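PDB 3WZ2: proteasome assembly chaperone family protein from Pyrococcus furiosus DSM 3638, which probably acts as an archaeal counterpart of the proteasome-assembly chaperones, and may take part in proteasome assembly or activation. Local coordinates for residues Asn19-Glu24 with Lys200-Asn205. Residues are numbered along the deposited sequence; the frame is centred on the assembly and turned at random.
Sequences NAIFIE and KMLGLN
On the strand that presents I21 and I23 to L202, the buried carboxylate of E24 is gripped at both oxygens: OE1 is hydrogen-bonded to the hydroxyls of S115 and S160, and OE2 to the backbone N of Y26. Three bonds thus fix the rotation of this group, while the contact with 200-205 is wholly apolar and buries 109 Å² in all. L202 carries it from the helix side. Its CD1 is shared by the two isoleucines, lying 4.0 Å from CG2 of I21 and 4.0 Å from CD1 of I23. The approaches differ: I23 meets the leucine tip to tip, whereas I21 slides past it in the reverse direction, its CG2 also lying 4.2 Å from L202 CD2. In I21, chi1 of -65° puts CG1 beside the backbone N and CG2 anti to it, and CG2 is the branch that meets the leucine. The CA atoms of I21 and L202 remain 9.0 Å apart, a spacing bridged by side chains alone. I114 of strand 112-120 touches L202, and L198 touches I23, extending the apolar patch. The arrangement is that of an alpha/beta fold, with the end of helix 188-202 packed on interior strand 21-24 of the mixed sheet in this PAC2-family protein.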
# COMPACT_ATOMS: atom_id res chain seq x y z
N ASN B 19 -1.32 -24.95 -31.56
CA ASN B 19 -0.36 -26.00 -31.20
C ASN B 19 1.07 -25.49 -30.89
O ASN B 19 2.09 -26.12 -31.17
CB ASN B 19 -0.34 -27.12 -32.27
CG ASN B 19 -1.77 -27.71 -32.52
OD1 ASN B 19 -2.59 -27.91 -31.62
ND2 ASN B 19 -2.05 -27.94 -33.78
N ALA B 20 1.10 -24.31 -30.33
CA ALA B 20 2.35 -23.64 -29.99
C ALA B 20 3.24 -24.51 -29.14
O ALA B 20 2.78 -25.26 -28.25
CB ALA B 20 2.03 -22.34 -29.27
N ILE B 21 4.53 -24.44 -29.41
CA ILE B 21 5.54 -24.77 -28.45
C ILE B 21 6.01 -23.49 -27.81
O ILE B 21 6.61 -22.63 -28.47
CB ILE B 21 6.68 -25.54 -29.11
CG1 ILE B 21 6.16 -26.89 -29.62
CG2 ILE B 21 7.84 -25.74 -28.14
CD1 ILE B 21 7.06 -27.53 -30.66
N PHE B 22 5.74 -23.36 -26.50
CA PHE B 22 5.98 -22.12 -25.78
C PHE B 22 7.15 -22.29 -24.87
O PHE B 22 7.15 -23.20 -24.03
CB PHE B 22 4.76 -21.77 -24.94
CG PHE B 22 4.87 -20.47 -24.22
CD1 PHE B 22 4.39 -19.32 -24.80
CD2 PHE B 22 5.39 -20.39 -22.95
CE1 PHE B 22 4.46 -18.10 -24.13
CE2 PHE B 22 5.45 -19.19 -22.27
CZ PHE B 22 4.98 -18.05 -22.86
N ILE B 23 8.15 -21.44 -25.04
CA ILE B 23 9.36 -21.53 -24.26
C ILE B 23 9.52 -20.28 -23.43
O ILE B 23 9.49 -19.18 -23.97
CB ILE B 23 10.56 -21.65 -25.18
CG1 ILE B 23 10.43 -22.94 -26.00
CG2 ILE B 23 11.85 -21.66 -24.39
CD1 ILE B 23 11.33 -22.95 -27.21
N GLU B 24 9.71 -20.44 -22.12
CA GLU B 24 9.76 -19.28 -21.24
C GLU B 24 11.15 -19.19 -20.60
O GLU B 24 11.63 -20.17 -20.06
CB GLU B 24 8.69 -19.43 -20.14
CG GLU B 24 8.82 -18.45 -19.00
CD GLU B 24 9.72 -18.93 -17.85
OE1 GLU B 24 9.51 -20.05 -17.32
OE2 GLU B 24 10.56 -18.15 -17.40
N LYS B 200 17.92 -30.83 -28.61
CA LYS B 200 17.60 -32.25 -28.75
C LYS B 200 16.14 -32.54 -28.59
O LYS B 200 15.59 -33.35 -29.30
CB LYS B 200 18.36 -33.03 -27.69
CG LYS B 200 19.78 -33.15 -28.20
CD LYS B 200 20.80 -33.34 -27.16
CE LYS B 200 22.20 -33.45 -27.79
NZ LYS B 200 23.19 -33.92 -26.81
N MET B 201 15.54 -31.91 -27.61
CA MET B 201 14.13 -32.12 -27.30
C MET B 201 13.26 -31.68 -28.48
O MET B 201 12.26 -32.28 -28.75
CB MET B 201 13.79 -31.35 -26.02
CG MET B 201 12.35 -31.28 -25.59
SD MET B 201 12.23 -30.64 -23.87
CE MET B 201 10.50 -31.04 -23.59
N LEU B 202 13.60 -30.57 -29.13
CA LEU B 202 12.71 -30.02 -30.13
C LEU B 202 13.19 -30.29 -31.56
O LEU B 202 12.55 -29.88 -32.50
CB LEU B 202 12.56 -28.52 -29.93
CG LEU B 202 11.95 -28.14 -28.61
CD1 LEU B 202 11.76 -26.64 -28.57
CD2 LEU B 202 10.62 -28.85 -28.41
N GLY B 203 14.34 -30.95 -31.70
CA GLY B 203 14.89 -31.28 -33.02
C GLY B 203 15.27 -30.03 -33.75
O GLY B 203 14.93 -29.85 -34.92
N LEU B 204 15.94 -29.13 -33.06
CA LEU B 204 16.43 -27.94 -33.72
C LEU B 204 17.87 -28.10 -34.14
O LEU B 204 18.52 -29.13 -33.86
CB LEU B 204 16.22 -26.74 -32.82
CG LEU B 204 14.77 -26.52 -32.41
CD1 LEU B 204 14.67 -25.37 -31.42
CD2 LEU B 204 13.92 -26.30 -33.65
N ASN B 205 18.35 -27.12 -34.90
CA ASN B 205 19.72 -27.16 -35.36
C ASN B 205 20.47 -25.94 -34.89
O ASN B 205 21.12 -25.28 -35.70
CB ASN B 205 19.77 -27.29 -36.90
CG ASN B 205 19.17 -28.60 -37.38
OD1 ASN B 205 18.00 -28.65 -37.78
ND2 ASN B 205 19.96 -29.67 -37.34